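Long-range contact in extracellular solute-binding protein, family 1 (Bifidobacterium longum subsp. infantis ATCC 15697, PDB 3OMB), which probably captures a solute, perhaps a carbohydrate, outside the cell for an ABC importer, and carries a bound magnesium ion: residues Val46-Trp60 with Thr410-Leu422. Residues are numbered along the deposited sequence; the frame is centred on the assembly and turned at random.
Sequences VKKNANQEKMANMQW and TGDNQYPGLSELL
E420 OE2 is gripped by N49 ND2 at 2.9 Å and by a salt bridge from R79, which also bonds N49 OD1. N49 ND2 comes from above the carboxylate plane, the amide and carboxylate planes lying 26° apart. The contact belongs to one lobe of a periplasmic-binding-protein fold, joining the loop between strand 41-48 and helix 59-68 to the chain leaving helix 403-411. At the end of the type I turn N49-Q52, a single beta bridge pairs Q52 with Y415: E53 N donates to Y415 O at 3.0 Å. The Q52 side chain runs beside that of Y415, extended beyond CG (chi2 162°), which brings its amide to two backbone atoms: OE1 accepts N49 N from above the carbonyl plane, and NE2 makes a weak, bent bond to L418 O. A leucine here would probably leave N49 N without that acceptor and the turn less firmly tied to L418. L418 CD2 packs against V46 CG2. It also lies 3.6 Å (L418 CD2 to K48 CD) from the K48 chain, which curls back to place NZ on E53 O and E76. L421 CD2 touches K47 CD, the two side chains crossing at about a right angle, while a water joins K47 O to L421 O. M58 CG rests against P416 O, and the indole edge of W60 points NE1 in plane at P416 O, a weak bond of 3.3 Å.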
ATOM      1  N   VAL A  46       3.005   7.668 -18.812  1.00 23.12           N
ATOM      2  CA  VAL A  46       2.438   6.529 -18.087  1.00 22.65           C
ATOM      3  C   VAL A  46       3.559   5.756 -17.369  1.00 23.63           C
ATOM      4  O   VAL A  46       4.526   5.292 -17.983  1.00 23.84           O
ATOM      5  CB  VAL A  46       1.605   5.566 -19.015  1.00 22.38           C
ATOM      6  CG1 VAL A  46       2.421   5.066 -20.225  1.00 21.05           C
ATOM      7  CG2 VAL A  46       1.047   4.414 -18.216  1.00 20.90           C
ATOM      8  N   LYS A  47       3.422   5.642 -16.064  1.00 24.39           N
ATOM      9  CA  LYS A  47       4.323   4.826 -15.259  1.00 25.62           C
ATOM     10  C   LYS A  47       3.951   3.359 -15.435  1.00 25.86           C
ATOM     11  O   LYS A  47       2.763   3.021 -15.466  1.00 25.10           O
ATOM     12  CB  LYS A  47       4.192   5.222 -13.795  1.00 25.66           C
ATOM     13  CG  LYS A  47       5.288   4.642 -12.900  1.00 28.58           C
ATOM     14  CD  LYS A  47       4.930   4.812 -11.444  1.00 31.20           C
ATOM     15  CE  LYS A  47       5.560   6.051 -10.869  1.00 33.34           C
ATOM     16  NZ  LYS A  47       4.920   6.388  -9.560  1.00 36.00           N
ATOM     17  N   LYS A  48       4.972   2.508 -15.550  1.00 27.09           N
ATOM     18  CA  LYS A  48       4.829   1.069 -15.811  1.00 28.06           C
ATOM     19  C   LYS A  48       5.593   0.226 -14.781  1.00 28.65           C
ATOM     20  O   LYS A  48       6.554   0.700 -14.169  1.00 29.12           O
ATOM     21  CB  LYS A  48       5.398   0.726 -17.196  1.00 28.08           C
ATOM     22  CG  LYS A  48       4.939   1.616 -18.357  1.00 28.62           C
ATOM     23  CD  LYS A  48       3.503   1.302 -18.804  1.00 29.37           C
ATOM     24  CE  LYS A  48       3.361  -0.111 -19.394  1.00 30.36           C
ATOM     25  NZ  LYS A  48       4.247  -0.376 -20.556  1.00 30.60           N
ATOM     26  N   ASN A  49       5.179  -1.026 -14.602  1.00 29.13           N
ATOM     27  CA  ASN A  49       6.024  -2.012 -13.927  1.00 29.88           C
ATOM     28  C   ASN A  49       6.899  -2.641 -15.019  1.00 30.24           C
ATOM     29  O   ASN A  49       6.463  -2.754 -16.173  1.00 29.96           O
ATOM     30  CB  ASN A  49       5.166  -3.094 -13.236  1.00 30.16           C
ATOM     31  CG  ASN A  49       4.398  -2.576 -12.011  1.00 30.70           C
ATOM     32  OD1 ASN A  49       4.898  -1.738 -11.252  1.00 31.88           O
ATOM     33  ND2 ASN A  49       3.179  -3.092 -11.808  1.00 30.08           N
ATOM     34  N   ALA A  50       8.121  -3.051 -14.685  1.00 31.20           N
ATOM     35  CA  ALA A  50       8.989  -3.731 -15.675  1.00 31.76           C
ATOM     36  C   ALA A  50       8.392  -5.007 -16.300  1.00 31.50           C
ATOM     37  O   ALA A  50       8.770  -5.388 -17.396  1.00 31.45           O
ATOM     38  CB  ALA A  50      10.388  -4.044 -15.075  1.00 32.32           C
ATOM     39  N   ASN A  51       7.465  -5.666 -15.618  1.00 31.34           N
ATOM     40  CA  ASN A  51       6.898  -6.901 -16.180  1.00 31.82           C
ATOM     41  C   ASN A  51       5.765  -6.685 -17.199  1.00 31.10           C
ATOM     42  O   ASN A  51       5.176  -7.641 -17.698  1.00 31.23           O
ATOM     43  CB  ASN A  51       6.476  -7.866 -15.061  1.00 32.35           C
ATOM     44  CG  ASN A  51       5.309  -7.357 -14.252  1.00 33.97           C
ATOM     45  OD1 ASN A  51       4.795  -6.255 -14.476  1.00 36.03           O
ATOM     46  ND2 ASN A  51       4.872  -8.167 -13.298  1.00 35.72           N
ATOM     47  N   GLN A  52       5.483  -5.427 -17.513  1.00 29.83           N
ATOM     48  CA  GLN A  52       4.403  -5.098 -18.418  1.00 29.48           C
ATOM     49  C   GLN A  52       4.819  -4.977 -19.882  1.00 30.11           C
ATOM     50  O   GLN A  52       5.901  -4.501 -20.230  1.00 29.38           O
ATOM     51  CB  GLN A  52       3.676  -3.828 -17.951  1.00 28.60           C
ATOM     52  CG  GLN A  52       2.902  -4.055 -16.666  1.00 27.07           C
ATOM     53  CD  GLN A  52       2.551  -2.772 -15.955  1.00 26.47           C
ATOM     54  OE1 GLN A  52       2.844  -1.673 -16.430  1.00 27.48           O
ATOM     55  NE2 GLN A  52       1.902  -2.901 -14.809  1.00 25.60           N
ATOM     56  N   GLU A  53       3.921  -5.446 -20.731  1.00 30.97           N
ATOM     57  CA  GLU A  53       3.961  -5.238 -22.167  1.00 32.00           C
ATOM     58  C   GLU A  53       3.996  -3.729 -22.512  1.00 31.07           C
ATOM     59  O   GLU A  53       3.537  -2.880 -21.729  1.00 30.96           O
ATOM     60  CB  GLU A  53       2.709  -5.954 -22.691  1.00 33.02           C
ATOM     61  CG  GLU A  53       2.087  -5.569 -24.008  1.00 38.12           C
ATOM     62  CD  GLU A  53       1.163  -6.688 -24.525  1.00 44.46           C
ATOM     63  OE1 GLU A  53      -0.087  -6.584 -24.386  1.00 47.34           O
ATOM     64  OE2 GLU A  53       1.703  -7.701 -25.044  1.00 48.36           O
ATOM     65  N   LYS A  54       4.570  -3.392 -23.661  1.00 30.67           N
ATOM     66  CA  LYS A  54       4.571  -1.996 -24.138  1.00 30.49           C
ATOM     67  C   LYS A  54       3.151  -1.568 -24.510  1.00 29.02           C
ATOM     68  O   LYS A  54       2.358  -2.398 -24.980  1.00 28.43           O
ATOM     69  CB  LYS A  54       5.511  -1.799 -25.337  1.00 31.03           C
ATOM     70  CG  LYS A  54       6.982  -2.057 -25.034  1.00 35.05           C
ATOM     71  CD  LYS A  54       7.888  -1.561 -26.187  1.00 40.92           C
ATOM     72  CE  LYS A  54       9.402  -1.685 -25.859  1.00 44.36           C
ATOM     73  NZ  LYS A  54       9.920  -3.100 -25.977  1.00 45.85           N
HETATM   74  N   MSE A  55       2.848  -0.285 -24.290  1.00 28.01           N
HETATM   75  CA  MSE A  55       1.540   0.313 -24.608  1.00 27.80           C
HETATM   76  C   MSE A  55       1.160   0.043 -26.053  1.00 27.46           C
HETATM   77  O   MSE A  55       0.012  -0.270 -26.357  1.00 26.80           O
HETATM   78  CB  MSE A  55       1.536   1.844 -24.395  1.00 28.16           C
HETATM   79  CG  MSE A  55       1.846   2.345 -22.984  1.00 28.77           C
HETATM   80 SE   MSE A  55       0.793   1.481 -21.593  0.75 33.14          SE
HETATM   81  CE  MSE A  55      -0.989   1.862 -22.277  1.00 29.39           C
ATOM     82  N   ALA A  56       2.138   0.147 -26.942  1.00 28.32           N
ATOM     83  CA  ALA A  56       1.897  -0.093 -28.361  1.00 29.43           C
ATOM     84  C   ALA A  56       1.324  -1.494 -28.663  1.00 29.62           C
ATOM     85  O   ALA A  56       0.631  -1.656 -29.654  1.00 30.17           O
ATOM     86  CB  ALA A  56       3.169   0.186 -29.190  1.00 29.23           C
ATOM     87  N   ASN A  57       1.592  -2.485 -27.809  1.00 30.11           N
ATOM     88  CA  ASN A  57       1.080  -3.860 -28.020  1.00 30.50           C
ATOM     89  C   ASN A  57      -0.225  -4.166 -27.280  1.00 29.98           C
ATOM     90  O   ASN A  57      -0.697  -5.304 -27.310  1.00 31.33           O
ATOM     91  CB  ASN A  57       2.104  -4.929 -27.608  1.00 30.87           C
ATOM     92  CG  ASN A  57       3.383  -4.865 -28.401  1.00 33.55           C
ATOM     93  OD1 ASN A  57       4.453  -4.867 -27.820  1.00 37.56           O
ATOM     94  ND2 ASN A  57       3.288  -4.821 -29.727  1.00 34.35           N
HETATM   95  N   MSE A  58      -0.807  -3.170 -26.619  1.00 28.02           N
HETATM   96  CA  MSE A  58      -2.031  -3.400 -25.879  1.00 26.52           C
HETATM   97  C   MSE A  58      -3.236  -2.973 -26.714  1.00 25.49           C
HETATM   98  O   MSE A  58      -3.359  -1.807 -27.106  1.00 23.96           O
HETATM   99  CB  MSE A  58      -1.998  -2.659 -24.535  1.00 26.61           C
HETATM  100  CG  MSE A  58      -0.904  -3.132 -23.576  1.00 27.48           C
HETATM  101 SE   MSE A  58      -0.908  -1.962 -22.023  0.75 28.33          SE
HETATM  102  CE  MSE A  58       0.551  -2.682 -20.966  1.00 26.83           C
ATOM    103  N   GLN A  59      -4.115  -3.930 -26.992  1.00 24.88           N
ATOM    104  CA  GLN A  59      -5.268  -3.664 -27.841  1.00 24.86           C
ATOM    105  C   GLN A  59      -6.178  -2.593 -27.210  1.00 24.11           C
ATOM    106  O   GLN A  59      -6.681  -1.709 -27.912  1.00 24.03           O
ATOM    107  CB  GLN A  59      -6.026  -4.966 -28.157  1.00 25.44           C
ATOM    108  CG  GLN A  59      -7.247  -4.808 -29.077  1.00 28.38           C
ATOM    109  CD  GLN A  59      -6.905  -4.228 -30.450  1.00 31.70           C
ATOM    110  OE1 GLN A  59      -5.919  -4.617 -31.074  1.00 33.72           O
ATOM    111  NE2 GLN A  59      -7.728  -3.311 -30.924  1.00 32.24           N
ATOM    112  N   TRP A  60      -6.375  -2.650 -25.895  1.00 23.33           N
ATOM    113  CA  TRP A  60      -7.260  -1.669 -25.257  1.00 22.89           C
ATOM    114  C   TRP A  60      -6.761  -0.232 -25.455  1.00 22.91           C
ATOM    115  O   TRP A  60      -7.561   0.684 -25.523  1.00 23.05           O
ATOM    116  CB  TRP A  60      -7.496  -1.960 -23.764  1.00 22.22           C
ATOM    117  CG  TRP A  60      -6.280  -1.843 -22.900  1.00 21.56           C
ATOM    118  CD1 TRP A  60      -5.457  -2.865 -22.499  1.00 21.29           C
ATOM    119  CD2 TRP A  60      -5.752  -0.647 -22.313  1.00 20.45           C
ATOM    120  NE1 TRP A  60      -4.442  -2.366 -21.711  1.00 20.82           N
ATOM    121  CE2 TRP A  60      -4.610  -1.014 -21.569  1.00 20.18           C
ATOM    122  CE3 TRP A  60      -6.136   0.703 -22.343  1.00 22.06           C
ATOM    123  CZ2 TRP A  60      -3.829  -0.081 -20.877  1.00 20.74           C
ATOM    124  CZ3 TRP A  60      -5.369   1.631 -21.641  1.00 23.28           C
ATOM    125  CH2 TRP A  60      -4.215   1.230 -20.928  1.00 22.01           C
ATOM    126  N   THR A 410       2.739 -12.606 -17.407  1.00 38.82           N
ATOM    127  CA  THR A 410       3.549 -12.035 -16.313  1.00 39.31           C
ATOM    128  C   THR A 410       4.955 -12.597 -16.251  1.00 39.78           C
ATOM    129  O   THR A 410       5.916 -11.841 -16.147  1.00 40.01           O
ATOM    130  CB  THR A 410       2.908 -12.298 -14.933  1.00 39.30           C
ATOM    131  OG1 THR A 410       1.589 -11.745 -14.903  1.00 39.63           O
ATOM    132  CG2 THR A 410       3.742 -11.684 -13.806  1.00 38.63           C
ATOM    133  N   GLY A 411       5.074 -13.922 -16.300  1.00 40.31           N
ATOM    134  CA  GLY A 411       6.374 -14.573 -16.361  1.00 41.13           C
ATOM    135  C   GLY A 411       7.222 -14.101 -17.534  1.00 41.69           C
ATOM    136  O   GLY A 411       8.437 -13.930 -17.397  1.00 42.18           O
ATOM    137  N   ASP A 412       6.584 -13.882 -18.688  1.00 41.53           N
ATOM    138  CA  ASP A 412       7.278 -13.443 -19.915  1.00 41.32           C
ATOM    139  C   ASP A 412       7.504 -11.921 -19.975  1.00 39.68           C
ATOM    140  O   ASP A 412       7.864 -11.393 -21.026  1.00 38.88           O
ATOM    141  CB  ASP A 412       6.497 -13.889 -21.169  1.00 42.08           C
ATOM    142  CG  ASP A 412       6.708 -15.373 -21.534  1.00 45.28           C
ATOM    143  OD1 ASP A 412       5.914 -15.880 -22.370  1.00 48.09           O
ATOM    144  OD2 ASP A 412       7.648 -16.035 -21.021  1.00 47.62           O
ATOM    145  N   ASN A 413       7.292 -11.221 -18.854  1.00 38.07           N
ATOM    146  CA  ASN A 413       7.321  -9.747 -18.820  1.00 36.12           C
ATOM    147  C   ASN A 413       6.380  -9.108 -19.853  1.00 34.71           C
ATOM    148  O   ASN A 413       6.683  -8.072 -20.457  1.00 33.64           O
ATOM    149  CB  ASN A 413       8.759  -9.210 -18.949  1.00 36.62           C
ATOM    150  CG  ASN A 413       9.611  -9.545 -17.739  1.00 36.91           C
ATOM    151  OD1 ASN A 413       9.180  -9.385 -16.601  1.00 35.94           O
ATOM    152  ND2 ASN A 413      10.824 -10.030 -17.983  1.00 38.18           N
ATOM    153  N   GLN A 414       5.223  -9.741 -20.036  1.00 33.22           N
ATOM    154  CA  GLN A 414       4.220  -9.260 -20.966  1.00 32.36           C
ATOM    155  C   GLN A 414       2.849  -9.130 -20.316  1.00 30.74           C
ATOM    156  O   GLN A 414       1.839  -9.503 -20.905  1.00 30.14           O
ATOM    157  CB  GLN A 414       4.154 -10.181 -22.184  1.00 33.27           C
ATOM    158  CG  GLN A 414       5.393 -10.081 -23.064  1.00 35.96           C
ATOM    159  CD  GLN A 414       5.234 -10.803 -24.393  1.00 38.85           C
ATOM    160  OE1 GLN A 414       4.347 -11.648 -24.563  1.00 38.67           O
ATOM    161  NE2 GLN A 414       6.102 -10.471 -25.348  1.00 40.33           N
ATOM    162  N   TYR A 415       2.817  -8.592 -19.098  1.00 29.07           N
ATOM    163  CA  TYR A 415       1.549  -8.344 -18.440  1.00 27.73           C
ATOM    164  C   TYR A 415       0.728  -7.398 -19.338  1.00 26.84           C
ATOM    165  O   TYR A 415       1.259  -6.386 -19.796  1.00 26.62           O
ATOM    166  CB  TYR A 415       1.744  -7.773 -17.029  1.00 27.19           C
ATOM    167  CG  TYR A 415       0.449  -7.789 -16.264  1.00 28.08           C
ATOM    168  CD1 TYR A 415       0.057  -8.931 -15.541  1.00 28.57           C
ATOM    169  CD2 TYR A 415      -0.418  -6.680 -16.295  1.00 25.28           C
ATOM    170  CE1 TYR A 415      -1.159  -8.957 -14.849  1.00 28.25           C
ATOM    171  CE2 TYR A 415      -1.626  -6.702 -15.627  1.00 25.53           C
ATOM    172  CZ  TYR A 415      -1.994  -7.837 -14.904  1.00 27.47           C
ATOM    173  OH  TYR A 415      -3.200  -7.861 -14.240  1.00 27.57           O
ATOM    174  N   PRO A 416      -0.546  -7.749 -19.632  1.00 25.97           N
ATOM    175  CA  PRO A 416      -1.249  -7.060 -20.731  1.00 25.62           C
ATOM    176  C   PRO A 416      -1.905  -5.727 -20.335  1.00 25.16           C
ATOM    177  O   PRO A 416      -2.630  -5.121 -21.144  1.00 25.58           O
ATOM    178  CB  PRO A 416      -2.294  -8.091 -21.173  1.00 25.50           C
ATOM    179  CG  PRO A 416      -2.592  -8.868 -19.950  1.00 25.77           C
ATOM    180  CD  PRO A 416      -1.328  -8.882 -19.108  1.00 25.84           C
ATOM    181  N   GLY A 417      -1.668  -5.276 -19.110  1.00 24.05           N
ATOM    182  CA  GLY A 417      -2.217  -4.006 -18.660  1.00 24.01           C
ATOM    183  C   GLY A 417      -1.326  -3.281 -17.680  1.00 23.91           C
ATOM    184  O   GLY A 417      -0.135  -3.576 -17.578  1.00 23.94           O
ATOM    185  N   LEU A 418      -1.912  -2.324 -16.966  1.00 23.75           N
ATOM    186  CA  LEU A 418      -1.203  -1.536 -15.962  1.00 23.84           C
ATOM    187  C   LEU A 418      -1.333  -2.088 -14.541  1.00 23.93           C
ATOM    188  O   LEU A 418      -0.635  -1.629 -13.626  1.00 23.89           O
ATOM    189  CB  LEU A 418      -1.702  -0.093 -15.994  1.00 23.40           C
ATOM    190  CG  LEU A 418      -1.368   0.669 -17.274  1.00 23.54           C
ATOM    191  CD1 LEU A 418      -1.986   2.044 -17.234  1.00 22.85           C
ATOM    192  CD2 LEU A 418       0.146   0.767 -17.494  1.00 22.01           C
ATOM    193  N   SER A 419      -2.250  -3.042 -14.353  1.00 24.08           N
ATOM    194  CA  SER A 419      -2.399  -3.728 -13.061  1.00 23.81           C
ATOM    195  C   SER A 419      -2.650  -2.690 -11.966  1.00 23.63           C
ATOM    196  O   SER A 419      -3.514  -1.808 -12.138  1.00 23.41           O
ATOM    197  CB  SER A 419      -1.172  -4.619 -12.767  1.00 24.06           C
ATOM    198  OG  SER A 419      -1.436  -5.483 -11.660  1.00 24.99           O
ATOM    199  N   GLU A 420      -1.905  -2.749 -10.866  1.00 23.32           N
ATOM    200  CA  GLU A 420      -2.140  -1.797  -9.780  1.00 24.44           C
ATOM    201  C   GLU A 420      -1.837  -0.317 -10.152  1.00 23.74           C
ATOM    202  O   GLU A 420      -2.196   0.588  -9.406  1.00 24.01           O
ATOM    203  CB  GLU A 420      -1.420  -2.216  -8.475  1.00 24.68           C
ATOM    204  CG  GLU A 420       0.052  -1.766  -8.375  1.00 28.16           C
ATOM    205  CD  GLU A 420       1.034  -2.689  -9.093  1.00 30.60           C
ATOM    206  OE1 GLU A 420       0.598  -3.725  -9.623  1.00 32.46           O
ATOM    207  OE2 GLU A 420       2.254  -2.373  -9.124  1.00 32.09           O
ATOM    208  N   LEU A 421      -1.184  -0.088 -11.294  1.00 22.94           N
ATOM    209  CA  LEU A 421      -0.909   1.272 -11.789  1.00 22.49           C
ATOM    210  C   LEU A 421      -2.005   1.795 -12.715  1.00 21.88           C
ATOM    211  O   LEU A 421      -1.784   2.739 -13.484  1.00 21.74           O
ATOM    212  CB  LEU A 421       0.448   1.335 -12.498  1.00 22.69           C
ATOM    213  CG  LEU A 421       1.663   1.179 -11.579  1.00 23.86           C
ATOM    214  CD1 LEU A 421       2.874   0.753 -12.374  1.00 25.43           C
ATOM    215  CD2 LEU A 421       1.945   2.474 -10.783  1.00 24.69           C
ATOM    216  N   LEU A 422      -3.193   1.196 -12.638  1.00 20.87           N
ATOM    217  CA  LEU A 422      -4.294   1.659 -13.465  1.00 20.27           C
ATOM    218  C   LEU A 422      -4.673   3.064 -12.990  1.00 20.18           C
ATOM    219  O   LEU A 422      -4.500   3.427 -11.809  1.00 19.98           O
ATOM    220  CB  LEU A 422      -5.491   0.721 -13.361  1.00 20.31           C
ATOM    221  CG  LEU A 422      -6.500   1.029 -12.241  1.00 21.30           C
ATOM    222  CD1 LEU A 422      -7.849   0.365 -12.520  1.00 20.29           C
ATOM    223  CD2 LEU A 422      -5.965   0.605 -10.907  1.00 22.00           C
TER
HETATM  224  O   HOH W   1       0.325   4.287 -14.657  1.00 21.06           O